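Local atomic coordinates of oxidase/hydroxylase (Streptomyces hygroscopicus subsp. hygroscopicus, PDB entry 4XCB), a protein that probably acts as a 2-oxoglutarate-dependent dioxygenase, holding a metal ion, 2-oxoglutarate and a hygromycin B variant in a double-stranded beta-helix fold. Residues L7-E10 with Q11-I14; P63-A66 with R67-L70; R73-A76 with P77-V81; V193-R196 with S197-L201. One frame throughout, in Å; residues are numbered along the deposited sequence.

Contact 1 (L7-E10 with Q11-I14)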
loop_
_atom_site.group_PDB
_atom_site.type_symbol
_atom_site.label_atom_id
_atom_site.label_comp_id
_atom_site.label_asym_id
_atom_site.label_seq_id
_atom_site.Cartn_x
_atom_site.Cartn_y
_atom_site.Cartn_z
ATOM N N LEU A 7 -15.426 5.554 -18.605
ATOM C CA LEU A 7 -15.708 4.280 -17.948
ATOM C C LEU A 7 -16.728 4.467 -16.841
ATOM O O LEU A 7 -16.635 5.407 -16.052
ATOM C CB LEU A 7 -14.418 3.671 -17.371
ATOM C CG LEU A 7 -13.340 3.266 -18.380
ATOM C CD1 LEU A 7 -12.157 2.631 -17.655
ATOM C CD2 LEU A 7 -13.906 2.334 -19.444
ATOM N N THR A 8 -17.688 3.552 -16.772
ATOM C CA THR A 8 -18.683 3.583 -15.713
ATOM C C THR A 8 -18.076 3.120 -14.397
ATOM O O THR A 8 -16.957 2.608 -14.378
ATOM C CB THR A 8 -19.880 2.689 -16.043
ATOM O OG1 THR A 8 -19.449 1.322 -16.111
ATOM C CG2 THR A 8 -20.493 3.100 -17.373
ATOM N N ARG A 9 -18.829 3.293 -13.310
ATOM C CA ARG A 9 -18.430 2.807 -11.990
ATOM C C ARG A 9 -18.135 1.312 -12.049
ATOM O O ARG A 9 -17.130 0.834 -11.507
ATOM C CB ARG A 9 -19.527 3.088 -10.950
ATOM C CG ARG A 9 -19.615 4.528 -10.472
ATOM C CD ARG A 9 -18.351 4.941 -9.739
ATOM N NE ARG A 9 -17.499 5.801 -10.555
ATOM C CZ ARG A 9 -16.311 6.261 -10.169
ATOM N NH1 ARG A 9 -15.828 5.933 -8.979
ATOM N NH2 ARG A 9 -15.606 7.045 -10.975
ATOM N N GLU A 10 -19.005 0.579 -12.734
ATOM C CA GLU A 10 -18.849 -0.856 -12.838
ATOM C C GLU A 10 -17.621 -1.232 -13.667
ATOM O O GLU A 10 -16.899 -2.161 -13.315
ATOM C CB GLU A 10 -20.101 -1.480 -13.444
ATOM C CG GLU A 10 -20.080 -2.980 -13.439
ATOM C CD GLU A 10 -21.371 -3.571 -13.957
ATOM O OE1 GLU A 10 -22.432 -3.307 -13.349
ATOM O OE2 GLU A 10 -21.317 -4.289 -14.976
ATOM N N GLN A 11 -17.383 -0.514 -14.764
ATOM C CA GLN A 11 -16.215 -0.774 -15.604
ATOM C C GLN A 11 -14.919 -0.518 -14.833
ATOM O O GLN A 11 -13.985 -1.318 -14.919
ATOM C CB GLN A 11 -16.259 0.082 -16.872
ATOM C CG GLN A 11 -17.225 -0.444 -17.918
ATOM C CD GLN A 11 -17.326 0.464 -19.144
ATOM O OE1 GLN A 11 -17.529 1.673 -19.018
ATOM N NE2 GLN A 11 -17.182 -0.121 -20.334
ATOM N N LEU A 12 -14.859 0.582 -14.085
ATOM C CA LEU A 12 -13.706 0.831 -13.210
ATOM C C LEU A 12 -13.545 -0.270 -12.167
ATOM O O LEU A 12 -12.421 -0.701 -11.878
ATOM C CB LEU A 12 -13.828 2.189 -12.516
ATOM C CG LEU A 12 -13.703 3.398 -13.436
ATOM C CD1 LEU A 12 -14.178 4.656 -12.744
ATOM C CD2 LEU A 12 -12.250 3.544 -13.863
ATOM N N TYR A 13 -14.665 -0.722 -11.601
ATOM C CA TYR A 13 -14.605 -1.762 -10.576
ATOM C C TYR A 13 -13.981 -3.013 -11.153
ATOM O O TYR A 13 -13.093 -3.617 -10.544
ATOM C CB TYR A 13 -15.991 -2.097 -10.020
ATOM C CG TYR A 13 -15.952 -3.170 -8.948
ATOM C CD1 TYR A 13 -15.867 -2.825 -7.599
ATOM C CD2 TYR A 13 -15.993 -4.518 -9.275
ATOM C CE1 TYR A 13 -15.843 -3.809 -6.614
ATOM C CE2 TYR A 13 -15.955 -5.493 -8.306
ATOM C CZ TYR A 13 -15.877 -5.133 -6.980
ATOM O OH TYR A 13 -15.846 -6.132 -6.036
ATOM N N ILE A 14 -14.464 -3.402 -12.327
ATOM C CA ILE A 14 -13.969 -4.579 -13.018
ATOM C C ILE A 14 -12.503 -4.428 -13.429
ATOM O O ILE A 14 -11.719 -5.353 -13.251
ATOM C CB ILE A 14 -14.859 -4.883 -14.237
ATOM C CG1 ILE A 14 -16.249 -5.272 -13.729
ATOM C CG2 ILE A 14 -14.266 -5.986 -15.097
ATOM C CD1 ILE A 14 -17.281 -5.433 -14.815
#
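T8 and Q11 answer each other across the first turn of helix 9-18. The backbone N of T8 gives a hydrogen bond to OE1 of Q11 at 2.9 Å, nearly straight at 167°, and reaches the amide oxygen in its carbonyl plane on a lone pair. In return Q11 N donates to T8 OG1 at 3.1 Å. This reciprocal pair is a capping box, with T8 as the N-cap. The T8 hydroxyl can face the first turn because OG1 stands between the backbone N and the carbonyl carbon (chi1 64°). L7 flanks the box: its CD2 lies 3.7 Å from OE1 of Q11, the two side chains crossing at about a right angle, while its CD1 packs on L12 CD2 at 3.9 Å. The other L12 methyl, CD1, sits over one face of the R9 guanidinium, 3.3 Å from NH2 and offset toward the rim. With an alanine at Q11 the T8 amide N-H is likely to lose its acceptor, and the first turn would be held by one bond fewer. Farther out, L7 and Q11 also rest on L21 of strand 20-23, and R9 and L12 meet F167 of the second subunit. Chemically, the box satisfies two backbone N-H groups near the helix start, one with a hydroxyl and one with an amide oxygen.

Contact 2 (P63-A66 with R67-L70)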
loop_
_atom_site.group_PDB
_atom_site.type_symbol
_atom_site.label_atom_id
_atom_site.label_comp_id
_atom_site.label_asym_id
_atom_site.label_seq_id
_atom_site.Cartn_x
_atom_site.Cartn_y
_atom_site.Cartn_z
ATOM N N PRO A 63 -0.795 6.213 -41.649
ATOM C CA PRO A 63 -1.601 7.255 -41.006
ATOM C C PRO A 63 -2.898 6.732 -40.418
ATOM O O PRO A 63 -3.430 7.359 -39.499
ATOM C CB PRO A 63 -1.893 8.226 -42.152
ATOM C CG PRO A 63 -0.749 8.059 -43.060
ATOM C CD PRO A 63 -0.431 6.590 -43.026
ATOM N N VAL A 64 -3.424 5.633 -40.960
ATOM C CA VAL A 64 -4.620 5.023 -40.406
ATOM C C VAL A 64 -4.387 4.589 -38.972
ATOM O O VAL A 64 -5.213 4.844 -38.095
ATOM C CB VAL A 64 -5.071 3.804 -41.236
ATOM C CG1 VAL A 64 -6.062 2.947 -40.457
ATOM C CG2 VAL A 64 -5.663 4.274 -42.548
ATOM N N PHE A 65 -3.255 3.941 -38.732
ATOM C CA PHE A 65 -2.981 3.468 -37.392
ATOM C C PHE A 65 -2.406 4.561 -36.505
ATOM O O PHE A 65 -2.560 4.499 -35.285
ATOM C CB PHE A 65 -2.088 2.239 -37.452
ATOM C CG PHE A 65 -2.809 1.035 -37.974
ATOM C CD1 PHE A 65 -3.913 0.540 -37.290
ATOM C CD2 PHE A 65 -2.426 0.415 -39.153
ATOM C CE1 PHE A 65 -4.607 -0.550 -37.767
ATOM C CE2 PHE A 65 -3.121 -0.691 -39.630
ATOM C CZ PHE A 65 -4.211 -1.164 -38.943
ATOM N N ALA A 66 -1.798 5.578 -37.109
ATOM C CA ALA A 66 -1.459 6.781 -36.353
ATOM C C ALA A 66 -2.718 7.407 -35.760
ATOM O O ALA A 66 -2.723 7.841 -34.609
ATOM C CB ALA A 66 -0.727 7.796 -37.234
ATOM N N ARG A 67 -3.794 7.440 -36.546
ATOM C CA ARG A 67 -5.048 8.024 -36.086
ATOM C C ARG A 67 -5.737 7.118 -35.077
ATOM O O ARG A 67 -6.319 7.600 -34.100
ATOM C CB ARG A 67 -5.976 8.316 -37.267
ATOM C CG ARG A 67 -5.471 9.486 -38.124
ATOM C CD ARG A 67 -6.513 9.959 -39.117
ATOM N NE ARG A 67 -6.685 9.000 -40.195
ATOM C CZ ARG A 67 -5.941 8.992 -41.298
ATOM N NH1 ARG A 67 -4.984 9.898 -41.464
ATOM N NH2 ARG A 67 -6.157 8.080 -42.232
ATOM N N LEU A 68 -5.657 5.814 -35.306
ATOM C CA LEU A 68 -6.240 4.854 -34.370
ATOM C C LEU A 68 -5.600 5.020 -32.992
ATOM O O LEU A 68 -6.301 5.025 -31.981
ATOM C CB LEU A 68 -6.078 3.416 -34.877
ATOM C CG LEU A 68 -6.636 2.335 -33.964
ATOM C CD1 LEU A 68 -8.072 2.673 -33.614
ATOM C CD2 LEU A 68 -6.561 0.985 -34.646
ATOM N N ALA A 69 -4.279 5.166 -32.957
ATOM C CA ALA A 69 -3.554 5.343 -31.691
ATOM C C ALA A 69 -4.019 6.554 -30.883
ATOM O O ALA A 69 -3.903 6.568 -29.657
ATOM C CB ALA A 69 -2.056 5.446 -31.958
ATOM N N LEU A 70 -4.539 7.572 -31.564
ATOM C CA LEU A 70 -5.010 8.776 -30.886
ATOM C C LEU A 70 -6.540 8.859 -30.832
ATOM O O LEU A 70 -7.080 9.880 -30.424
ATOM C CB LEU A 70 -4.451 10.029 -31.566
ATOM C CG LEU A 70 -2.931 10.097 -31.699
ATOM C CD1 LEU A 70 -2.521 11.448 -32.259
ATOM C CD2 LEU A 70 -2.245 9.853 -30.367
#
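R67 folds back over the turn before it, its guanidinium lying flat above the carbonyl oxygen of P63. That oxygen stands 3.4 Å from the guanidinium plane, over its centre. P63 O also accepts R67 N at 3.0 Å, with the donor 36° out of the carbonyl plane. The bend at chi3 (-72°) turns the planar group back along the helix, where NH1 meets P63 CB at 3.6 Å and NH2 approaches V64 CG2 at 3.9 Å. At L68 the character changes from polar to apolar. With its CG anti to the backbone N (chi1 179°), the L68 side chain is set beside the F65 ring, the two running in the same direction. L68 CD2 touches the ring edge in the ring plane, 3.8 Å from F65 CD1. They share T223 of strand 220-229 as a neighbour, and F35 and L39 of helix 29-40 pack on L68 and F65 respectively. A69 continues the i to i+4 bonding, its N donating to F65 O, and its own carbonyl accepts from the Y227 hydroxyl. L70 brings CG to 3.7 Å from A66 O and packs on D244 of the third subunit. The helix is thus amphipathic: F65 and L68 face the sheet, whereas P63 O lies over the face of the cationic R67 guanidinium, an electrostatic attraction that probably favours this folded-back shape.

Contact 3 (R73-A76 with P77-V81)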
loop_
_atom_site.group_PDB
_atom_site.type_symbol
_atom_site.label_atom_id
_atom_site.label_comp_id
_atom_site.label_asym_id
_atom_site.label_seq_id
_atom_site.Cartn_x
_atom_site.Cartn_y
_atom_site.Cartn_z
ATOM N N ARG A 73 -11.752 6.833 -28.548
ATOM C CA ARG A 73 -12.393 5.605 -28.088
ATOM C C ARG A 73 -11.367 4.746 -27.368
ATOM O O ARG A 73 -11.727 3.893 -26.562
ATOM C CB ARG A 73 -13.027 4.845 -29.254
ATOM C CG ARG A 73 -14.371 5.413 -29.673
ATOM C CD ARG A 73 -14.877 4.774 -30.953
ATOM N NE ARG A 73 -14.038 5.090 -32.107
ATOM C CZ ARG A 73 -14.266 4.635 -33.333
ATOM N NH1 ARG A 73 -15.303 3.843 -33.559
ATOM N NH2 ARG A 73 -13.466 4.982 -34.339
ATOM N N LEU A 74 -10.089 4.953 -27.684
ATOM C CA LEU A 74 -9.011 4.321 -26.931
ATOM C C LEU A 74 -8.506 5.224 -25.824
ATOM O O LEU A 74 -8.288 4.776 -24.702
ATOM C CB LEU A 74 -7.842 3.964 -27.847
ATOM C CG LEU A 74 -8.119 3.023 -29.021
ATOM C CD1 LEU A 74 -6.807 2.536 -29.618
ATOM C CD2 LEU A 74 -8.958 1.843 -28.563
ATOM N N LEU A 75 -8.288 6.497 -26.145
ATOM C CA LEU A 75 -7.663 7.387 -25.187
ATOM C C LEU A 75 -8.530 7.657 -23.972
ATOM O O LEU A 75 -8.017 7.755 -22.863
ATOM C CB LEU A 75 -7.284 8.717 -25.840
ATOM C CG LEU A 75 -6.205 8.676 -26.918
ATOM C CD1 LEU A 75 -5.771 10.096 -27.198
ATOM C CD2 LEU A 75 -5.023 7.827 -26.476
ATOM N N ALA A 76 -9.839 7.765 -24.156
ATOM C CA ALA A 76 -10.670 8.125 -23.013
ATOM C C ALA A 76 -10.640 7.021 -21.929
ATOM O O ALA A 76 -10.393 7.328 -20.768
ATOM C CB ALA A 76 -12.096 8.440 -23.461
ATOM N N PRO A 77 -10.835 5.738 -22.295
ATOM C CA PRO A 77 -10.686 4.753 -21.210
ATOM C C PRO A 77 -9.257 4.605 -20.668
ATOM O O PRO A 77 -9.096 4.382 -19.468
ATOM C CB PRO A 77 -11.162 3.442 -21.850
ATOM C CG PRO A 77 -11.076 3.657 -23.308
ATOM C CD PRO A 77 -11.354 5.116 -23.529
ATOM N N VAL A 78 -8.240 4.729 -21.521
ATOM C CA VAL A 78 -6.842 4.717 -21.047
ATOM C C VAL A 78 -6.582 5.796 -19.994
ATOM O O VAL A 78 -5.987 5.525 -18.941
ATOM C CB VAL A 78 -5.853 4.892 -22.231
ATOM C CG1 VAL A 78 -4.432 5.227 -21.741
ATOM C CG2 VAL A 78 -5.833 3.621 -23.088
ATOM N N ARG A 79 -7.047 7.013 -20.265
ATOM C CA ARG A 79 -6.875 8.110 -19.320
ATOM C C ARG A 79 -7.451 7.795 -17.942
ATOM O O ARG A 79 -6.907 8.233 -16.916
ATOM C CB ARG A 79 -7.515 9.386 -19.849
ATOM C CG ARG A 79 -6.829 9.958 -21.039
ATOM C CD ARG A 79 -7.399 11.317 -21.340
ATOM N NE ARG A 79 -6.881 11.786 -22.613
ATOM C CZ ARG A 79 -5.642 12.222 -22.798
ATOM N NH1 ARG A 79 -4.783 12.261 -21.781
ATOM N NH2 ARG A 79 -5.267 12.621 -24.007
ATOM N N ASP A 80 -8.543 7.032 -17.922
ATOM C CA ASP A 80 -9.250 6.715 -16.680
ATOM C C ASP A 80 -8.539 5.632 -15.882
ATOM O O ASP A 80 -8.876 5.417 -14.729
ATOM C CB ASP A 80 -10.698 6.279 -16.965
ATOM C CG ASP A 80 -11.611 7.452 -17.307
ATOM O OD1 ASP A 80 -11.176 8.626 -17.208
ATOM O OD2 ASP A 80 -12.784 7.200 -17.657
ATOM N N VAL A 81 -7.553 4.954 -16.471
ATOM C CA VAL A 81 -6.812 3.954 -15.703
ATOM C C VAL A 81 -5.345 4.347 -15.495
ATOM O O VAL A 81 -4.680 3.813 -14.617
ATOM C CB VAL A 81 -6.900 2.544 -16.351
ATOM C CG1 VAL A 81 -8.358 2.057 -16.362
ATOM C CG2 VAL A 81 -6.293 2.521 -17.757
HETATM O O HOH W 1 -11.175 9.957 -20.017
#
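The backbone from R73 to V81 is helical but kinks at P77, whose nitrogen has no hydrogen to offer the turn before, and bonding resumes with V78 N to L74 O (3.2 Å, 164°) and R79 N to L75 O (2.9 Å). The proline ring occupies the place of the missing bond: P77 CG lies 3.3 Å from the carbonyl oxygens of both R73 and L74. One residue on, V78 sets CG2 against L74 O at 3.2 Å, a branch brought there by lying beside its own backbone N. Beyond the kink D80 N reaches A76 O weakly, and a water bridges A76 O, at 2.8 Å, and OD1 of D80. Helix 72-82 lies against the sheet of the double-stranded beta-helix, the fold that carries the metal and cosubstrate sites: L74 and V78 turn onto Y227 of strand 220-229, and both also meet strands 139-144 and 200-204. The other flank points to a subunit interface. There R79 extends from CG to NE, with NH2 passing L75 CD1 obliquely at 4.1 Å before forming a salt bridge to E241 of the third subunit. A leucine in place of R79 would probably leave that glutamate without its charged mate across the interface. D80 likewise pairs through OD1 with R117 of the third subunit, while at the helix start R73 holds salt bridges to E31 and D71 through NH2.

Contact 4 (V193-R196 with S197-L201)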
loop_
_atom_site.group_PDB
_atom_site.type_symbol
_atom_site.label_atom_id
_atom_site.label_comp_id
_atom_site.label_asym_id
_atom_site.label_seq_id
_atom_site.Cartn_x
_atom_site.Cartn_y
_atom_site.Cartn_z
ATOM N N VAL A 193 -10.621 -15.492 -22.026
ATOM C CA VAL A 193 -11.438 -14.345 -22.406
ATOM C C VAL A 193 -11.757 -14.423 -23.883
ATOM O O VAL A 193 -10.851 -14.549 -24.708
ATOM C CB VAL A 193 -10.722 -13.007 -22.131
ATOM C CG1 VAL A 193 -11.579 -11.840 -22.613
ATOM C CG2 VAL A 193 -10.396 -12.863 -20.660
ATOM N N PHE A 194 -13.040 -14.345 -24.225
ATOM C CA PHE A 194 -13.445 -14.440 -25.619
ATOM C C PHE A 194 -13.857 -13.077 -26.134
ATOM O O PHE A 194 -14.412 -12.269 -25.395
ATOM C CB PHE A 194 -14.568 -15.466 -25.759
ATOM C CG PHE A 194 -14.215 -16.790 -25.166
ATOM C CD1 PHE A 194 -13.061 -17.443 -25.565
ATOM C CD2 PHE A 194 -14.991 -17.351 -24.173
ATOM C CE1 PHE A 194 -12.700 -18.654 -25.015
ATOM C CE2 PHE A 194 -14.640 -18.572 -23.610
ATOM C CZ PHE A 194 -13.492 -19.223 -24.030
ATOM N N VAL A 195 -13.533 -12.792 -27.391
ATOM C CA VAL A 195 -13.798 -11.468 -27.940
ATOM C C VAL A 195 -14.343 -11.544 -29.354
ATOM O O VAL A 195 -14.187 -12.557 -30.036
ATOM C CB VAL A 195 -12.513 -10.579 -27.956
ATOM C CG1 VAL A 195 -12.097 -10.201 -26.540
ATOM C CG2 VAL A 195 -11.381 -11.282 -28.682
ATOM N N ARG A 196 -14.969 -10.453 -29.789
ATOM C CA ARG A 196 -15.432 -10.314 -31.165
ATOM C C ARG A 196 -14.615 -9.253 -31.870
ATOM O O ARG A 196 -14.026 -8.387 -31.215
ATOM C CB ARG A 196 -16.918 -9.953 -31.205
ATOM C CG ARG A 196 -17.808 -11.067 -30.699
ATOM C CD ARG A 196 -17.876 -12.226 -31.682
ATOM N NE ARG A 196 -18.995 -13.104 -31.346
ATOM C CZ ARG A 196 -19.410 -14.130 -32.086
ATOM N NH1 ARG A 196 -18.803 -14.429 -33.227
ATOM N NH2 ARG A 196 -20.444 -14.858 -31.676
ATOM N N SER A 197 -14.545 -9.352 -33.193
ATOM C CA SER A 197 -13.877 -8.357 -34.017
ATOM C C SER A 197 -14.473 -6.980 -33.721
ATOM O O SER A 197 -15.693 -6.809 -33.751
ATOM C CB SER A 197 -14.016 -8.736 -35.503
ATOM O OG SER A 197 -13.387 -7.785 -36.333
ATOM N N GLY A 198 -13.618 -6.010 -33.393
ATOM C CA GLY A 198 -14.087 -4.676 -33.058
ATOM C C GLY A 198 -14.138 -4.380 -31.569
ATOM O O GLY A 198 -14.332 -3.226 -31.155
ATOM N N ASP A 199 -13.975 -5.420 -30.757
ATOM C CA ASP A 199 -13.857 -5.254 -29.312
ATOM C C ASP A 199 -12.493 -4.692 -28.936
ATOM O O ASP A 199 -11.503 -4.923 -29.632
ATOM C CB ASP A 199 -14.030 -6.585 -28.575
ATOM C CG ASP A 199 -15.429 -7.163 -28.679
ATOM O OD1 ASP A 199 -16.365 -6.464 -29.132
ATOM O OD2 ASP A 199 -15.588 -8.336 -28.259
ATOM N N VAL A 200 -12.444 -3.995 -27.807
ATOM C CA VAL A 200 -11.190 -3.514 -27.230
ATOM C C VAL A 200 -10.965 -4.219 -25.887
ATOM O O VAL A 200 -11.860 -4.241 -25.052
ATOM C CB VAL A 200 -11.222 -2.002 -27.014
ATOM C CG1 VAL A 200 -9.991 -1.541 -26.249
ATOM C CG2 VAL A 200 -11.307 -1.271 -28.364
ATOM N N LEU A 201 -9.778 -4.789 -25.691
ATOM C CA LEU A 201 -9.384 -5.257 -24.367
ATOM C C LEU A 201 -8.382 -4.237 -23.804
ATOM O O LEU A 201 -7.280 -4.061 -24.336
ATOM C CB LEU A 201 -8.803 -6.685 -24.432
ATOM C CG LEU A 201 -8.676 -7.528 -23.150
ATOM C CD1 LEU A 201 -8.465 -8.989 -23.514
ATOM C CD2 LEU A 201 -7.511 -7.037 -22.260
#
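The chain reverses through a type II beta turn from R196 to D199, and the end-to-end directions of 193-196 and 197-201 differ by 141°. The closing bond runs from D199 N to R196 O at 3.0 Å, the donor tilted from the carbonyl plane. G198 takes the third position with a positive phi, where a CB would be jammed against the carbonyl oxygen of S197. The D199 side chain secures the turn a second time: OD2 accepts R196 N at 2.7 Å with an angle of 170° at the hydrogen, approached from above the carboxylate plane, 57° out of it. CG of D199 is anti to its carbonyl carbon, which carries the carboxylate back over the mouth of the turn. Both backbone polar atoms of R196 are therefore gripped by D199, and OD1, turned elsewhere, accepts G25 N. The carboxylate is not ion-paired with R196, whose NE stays 6.6 Å from OD2 of D199; that guanidinium makes its salt bridge to D147 through NH1. Farther from the turn, V193 CG1 and L201 CD1 come to 4.3 Å. The V195 side chain comes within about 4 Å of that of Y144, a 2-oxoglutarate-binding residue on strand 139-144. This connection passes from strand 190-193 of the four-stranded sheet to strand 200-204 of the six-stranded one. V193 and L201 pack together on F156 and on F20 and V22 of strand 20-23, and S197 rests on V32 and R36 of helix 29-40.

Overall arrangement
All four contacts are partly buried: contacts 1 and 2 each have two exposed residues, contact 4 one and contact 3 none. Contact 4, a loop-to-strand turn, has its centre about 13 Å from the chain's centre, against 19, 18 and 15 Å for the centres of the helical contacts 1, 2 and 3. Contact 3 joins the others: L7 packs on P77 and V81, the carbonyl oxygens of L68 and L70 pack against methyls of L74 and L75, and L74 meets V200. Contacts 2 and 3 both press onto strand 220-229. Contact 1 caps a helix, contact 4 has an aspartate carboxylate accepting from a turn backbone, contact 2 lays a guanidinium face over a carbonyl oxygen, and contact 3 sends R79 and D80 to another subunit.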